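Side-chain contacts in cellulose binding domain-containing protein (Clostridium clariflavum, PDB 4B96), which is the carbohydrate-binding module, family 3b, of a longer membrane protein of a biomass-sensing system, and probably binds cellulose: residues 62-65 with 66-69; 107-110 with 111-115. All coordinates share one frame; numbering follows the deposited sequence.

How the contacts relate
Both contacts are local turns leading out of the same antiparallel sheet of the CBM3 β-sandwich, contact 1 after strand 53-60 and contact 2 at the end of its neighbour 100-109. Their centres lie 23 Å apart and they do not touch. Contact 1 sits at the surface, where a single helical turn carries the chain to strand 69-75 of the other sheet; it is built from aspartates and backbone amides, with Val-69 alone buried. Contact 2 is partly buried and more mixed: the aliphatic stem of an arginine packs on a phenylalanine ring while its tip is held by polar groups. The side chain of Phe-115 is also about 5 Å from the bound calcium ion.

Contact 1: 62-65 with 66-69; sequences LGDE and KNDV
Gly-63 brings its CA to 3.6 Å from OD2 of Asp-68, an approach made easy by the lack of a side chain. Its extended backbone (phi 179°) is also one that glycine adopts readily.

Asp-64 comes next and binds the following turn at three points. Asp-64 N donates to Asp-68 OD2 at 2.9 Å in an almost perfectly straight bond, the N-H arriving from above the carboxylate plane. With chi1 at -177°, CG stands opposite the backbone N and beside the carbonyl carbon, which swings the carboxylate over the start of the helix. There Asp-64 OD2 accepts from the backbone N of Asn-67 at 2.9 Å, on the anti side of the carboxylate. Asp-64 OD2 also lies 3.6 Å from CB of Lys-66. Finally, Asp-64 O receives the backbone N of Asp-68 at 2.9 Å, closing one helical turn. Aspartate suits this place because its short chain carries an acceptor back to an amide that has no earlier helical carbonyl to use. The two carboxylates remain apart, Asp-64 OD2 being 5.4 Å from Asp-68 OD1, and the amides they engage would probably ease the like charges.

The CB of Glu-65 points away from residues 66-69. Its chain bends at chi2, and OE2 accepts from the backbone N of Tyr-60, tying the turn to the end of strand 53-60. Glu-65 O lies 4.0 Å from Val-69 CB; this valine is a compact apolar residue that packs on Val-57, Val-88 and Val-103.

Asp-64 is thus the N-cap of a short, weakly bonded helical turn, its own N-H held in return by Asp-68, on the link that joins the two sheets of this CBM3 β-sandwich.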
loop_
_atom_site.group_PDB
_atom_site.type_symbol
_atom_site.label_atom_id
_atom_site.label_comp_id
_atom_site.label_asym_id
_atom_site.label_seq_id
_atom_site.Cartn_x
_atom_site.Cartn_y
_atom_site.Cartn_z
ATOM N N LEU A 62 -6.889 22.993 6.486
ATOM C CA LEU A 62 -7.522 22.838 7.785
ATOM C C LEU A 62 -6.862 23.643 8.894
ATOM O O LEU A 62 -7.172 23.480 10.072
ATOM C CB LEU A 62 -7.525 21.352 8.167
ATOM C CG LEU A 62 -8.288 20.470 7.170
ATOM C CD1 LEU A 62 -8.043 19.047 7.581
ATOM C CD2 LEU A 62 -9.778 20.768 7.152
ATOM N N GLY A 63 -5.923 24.496 8.565
ATOM C CA GLY A 63 -5.385 25.307 9.633
ATOM C C GLY A 63 -4.315 26.214 9.103
ATOM O O GLY A 63 -4.329 26.605 7.933
ATOM N N ASP A 64 -3.385 26.538 9.978
ATOM C CA ASP A 64 -2.422 27.568 9.695
ATOM C C ASP A 64 -1.175 26.928 9.132
ATOM O O ASP A 64 -0.613 25.989 9.743
ATOM C CB ASP A 64 -2.120 28.380 10.953
ATOM C CG ASP A 64 -1.159 29.513 10.668
ATOM O OD1 ASP A 64 -1.562 30.477 9.967
ATOM O OD2 ASP A 64 0.013 29.409 11.091
ATOM N N GLU A 65 -0.726 27.417 7.970
ATOM C CA GLU A 65 0.390 26.769 7.265
ATOM C C GLU A 65 1.664 26.830 8.115
ATOM O O GLU A 65 2.344 25.815 8.326
ATOM C CB GLU A 65 0.637 27.473 5.923
ATOM C CG GLU A 65 -0.452 27.230 4.812
ATOM C CD GLU A 65 -1.778 27.900 5.123
ATOM O OE1 GLU A 65 -1.748 28.862 5.928
ATOM O OE2 GLU A 65 -2.838 27.509 4.510
ATOM N N LYS A 66 1.969 28.000 8.657
ATOM C CA LYS A 66 3.182 28.140 9.496
ATOM C C LYS A 66 3.166 27.283 10.783
ATOM O O LYS A 66 4.008 26.387 11.019
ATOM C CB LYS A 66 3.396 29.613 9.794
ATOM C CG LYS A 66 3.281 30.415 8.492
ATOM C CD LYS A 66 3.384 31.931 8.683
ATOM C CE LYS A 66 4.317 32.548 7.639
ATOM N NZ LYS A 66 4.455 34.034 7.851
ATOM N N ASN A 67 2.153 27.516 11.586
ATOM C CA ASN A 67 2.102 26.888 12.887
ATOM C C ASN A 67 1.657 25.437 12.953
ATOM O O ASN A 67 2.069 24.739 13.853
ATOM C CB ASN A 67 1.233 27.710 13.779
ATOM C CG ASN A 67 1.858 29.039 14.053
ATOM O OD1 ASN A 67 3.083 29.127 14.245
ATOM N ND2 ASN A 67 1.050 30.088 14.042
ATOM N N ASP A 68 0.808 24.988 12.038
ATOM C CA ASP A 68 0.137 23.673 12.229
ATOM C C ASP A 68 0.731 22.500 11.485
ATOM O O ASP A 68 0.406 21.365 11.821
ATOM C CB ASP A 68 -1.358 23.749 11.904
ATOM C CG ASP A 68 -2.100 24.738 12.825
ATOM O OD1 ASP A 68 -1.528 25.101 13.875
ATOM O OD2 ASP A 68 -3.251 25.133 12.520
ATOM N N VAL A 69 1.534 22.752 10.447
ATOM C CA VAL A 69 2.057 21.682 9.621
ATOM C C VAL A 69 3.581 21.677 9.809
ATOM O O VAL A 69 4.208 22.720 9.643
ATOM C CB VAL A 69 1.744 21.889 8.143
ATOM C CG1 VAL A 69 2.322 20.694 7.335
ATOM C CG2 VAL A 69 0.220 21.984 7.908
#

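Contact 2: 107-110 with 111-115; sequences ITRD and DWTEF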
loop_
_atom_site.group_PDB
_atom_site.type_symbol
_atom_site.label_atom_id
_atom_site.label_comp_id
_atom_site.label_asym_id
_atom_site.label_seq_id
_atom_site.Cartn_x
_atom_site.Cartn_y
_atom_site.Cartn_z
ATOM N N ILE A 107 10.186 21.075 -0.356
ATOM C CA ILE A 107 11.485 21.150 0.322
ATOM C C ILE A 107 12.565 21.646 -0.673
ATOM O O ILE A 107 12.450 21.411 -1.884
ATOM C CB ILE A 107 11.929 19.760 0.865
ATOM C CG1 ILE A 107 11.905 18.703 -0.248
ATOM C CG2 ILE A 107 11.084 19.380 2.080
ATOM C CD1 ILE A 107 12.488 17.322 0.180
ATOM N N THR A 108 13.585 22.322 -0.160
ATOM C CA THR A 108 14.637 22.908 -0.992
ATOM C C THR A 108 15.922 22.659 -0.217
ATOM O O THR A 108 15.878 22.482 1.000
ATOM C CB THR A 108 14.400 24.453 -1.131
ATOM O OG1 THR A 108 14.208 25.026 0.187
ATOM C CG2 THR A 108 13.125 24.730 -1.961
ATOM N N ARG A 109 17.054 22.641 -0.901
ATOM C CA ARG A 109 18.340 22.641 -0.223
ATOM C C ARG A 109 18.582 24.064 0.255
ATOM O O ARG A 109 18.309 25.048 -0.475
ATOM C CB ARG A 109 19.478 22.256 -1.180
ATOM C CG ARG A 109 19.344 20.832 -1.711
ATOM C CD ARG A 109 20.533 20.615 -2.630
ATOM N NE ARG A 109 20.664 19.207 -2.978
ATOM C CZ ARG A 109 21.719 18.731 -3.653
ATOM N NH1 ARG A 109 22.675 19.572 -4.077
ATOM N NH2 ARG A 109 21.820 17.411 -3.914
ATOM N N ASP A 110 19.137 24.188 1.452
ATOM C CA ASP A 110 19.420 25.501 2.006
ATOM C C ASP A 110 20.362 26.298 1.116
ATOM O O ASP A 110 20.337 27.537 1.139
ATOM C CB ASP A 110 20.068 25.363 3.375
ATOM C CG ASP A 110 20.212 26.698 4.082
ATOM O OD1 ASP A 110 19.196 27.333 4.446
ATOM O OD2 ASP A 110 21.347 27.117 4.272
ATOM N N ASP A 111 21.210 25.634 0.334
ATOM C CA ASP A 111 22.019 26.440 -0.593
ATOM C C ASP A 111 21.384 26.665 -1.973
ATOM O O ASP A 111 22.035 27.195 -2.857
ATOM C CB ASP A 111 23.418 25.853 -0.768
ATOM C CG ASP A 111 23.404 24.497 -1.510
ATOM O OD1 ASP A 111 22.316 23.945 -1.831
ATOM O OD2 ASP A 111 24.522 24.027 -1.813
ATOM N N TRP A 112 20.140 26.222 -2.165
ATOM C CA TRP A 112 19.436 26.452 -3.427
ATOM C C TRP A 112 20.060 25.737 -4.630
ATOM O O TRP A 112 19.731 26.041 -5.767
ATOM C CB TRP A 112 19.329 27.953 -3.708
ATOM C CG TRP A 112 18.443 28.629 -2.742
ATOM C CD1 TRP A 112 18.802 29.414 -1.653
ATOM C CD2 TRP A 112 17.020 28.558 -2.738
ATOM N NE1 TRP A 112 17.666 29.835 -0.988
ATOM C CE2 TRP A 112 16.562 29.324 -1.627
ATOM C CE3 TRP A 112 16.083 27.914 -3.567
ATOM C CZ2 TRP A 112 15.201 29.479 -1.331
ATOM C CZ3 TRP A 112 14.737 28.067 -3.274
ATOM C CH2 TRP A 112 14.304 28.856 -2.159
ATOM N N THR A 113 20.892 24.738 -4.394
ATOM C CA THR A 113 21.353 23.904 -5.498
ATOM C C THR A 113 20.253 22.855 -5.812
ATOM O O THR A 113 19.336 22.643 -5.019
ATOM C CB THR A 113 22.747 23.288 -5.231
ATOM O OG1 THR A 113 22.720 22.443 -4.063
ATOM C CG2 THR A 113 23.793 24.422 -5.096
ATOM N N GLU A 114 20.326 22.260 -7.001
ATOM C CA GLU A 114 19.243 21.417 -7.525
ATOM C C GLU A 114 19.268 19.986 -7.003
ATOM O O GLU A 114 20.342 19.377 -6.845
ATOM C CB GLU A 114 19.333 21.349 -9.059
ATOM C CG GLU A 114 18.812 22.619 -9.764
ATOM C CD GLU A 114 18.922 22.530 -11.308
ATOM O OE1 GLU A 114 19.838 21.828 -11.823
ATOM O OE2 GLU A 114 18.087 23.153 -11.981
ATOM N N PHE A 115 18.070 19.452 -6.771
ATOM C CA PHE A 115 17.909 18.008 -6.591
ATOM C C PHE A 115 17.928 17.296 -7.958
ATOM O O PHE A 115 17.624 17.914 -8.988
ATOM C CB PHE A 115 16.539 17.692 -5.982
ATOM C CG PHE A 115 16.340 18.251 -4.628
ATOM C CD1 PHE A 115 16.934 17.656 -3.519
ATOM C CD2 PHE A 115 15.486 19.344 -4.433
ATOM C CE1 PHE A 115 16.709 18.163 -2.207
ATOM C CE2 PHE A 115 15.258 19.867 -3.147
ATOM C CZ PHE A 115 15.868 19.281 -2.011
HETATM O O HOH W 1 17.268 23.557 -3.567
#
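Arg-109, at the end of strand 100-109, reaches back across the following loop to meet Phe-115 and Thr-113, its chain extended from CG to NE. Arg-109 CB lies 3.4 Å from Asp-111 OD1. Arg-109 CG rests over the Phe-115 ring in an off-centre CH-pi contact, 4.2 Å from the ring centroid, while Arg-109 CD passes 3.2 Å from Thr-113 OG1. NE and CZ follow, with Glu-114 O 3.5 Å above the guanidinium plane, over the centre of one face. At the tip, Arg-109 NH1 donates to Thr-113 OG1 at 2.9 Å, nearly in that plane, and NH2 forms a salt bridge with Asp-48.

Thr-113 OG1 in turn donates to Asp-111 OD1 at 2.7 Å, and Thr-113 N reaches Asp-111 OD1 at 3.0 Å from the same face of the carboxylate, making an Asx turn. The chi1 of 61° sets OG1 between the backbone N and the carbonyl carbon, within range of both partners. A type I turn from Arg-109 to Trp-112 is closed by Trp-112 N donating to Arg-109 O at 2.8 Å, and a water bridges Arg-109 N to Thr-113 O.

Arginine suits the site by offering an apolar stem for the phenylalanine and a flat cation that Thr-113 meets at its edge. Asp-48 is the direct counter-ion; Asp-111, joined through the Thr-113 hydroxyl, would probably add a weaker share. Three bonds converge on Thr-113 and Asp-111, consistent with a well-defined loop.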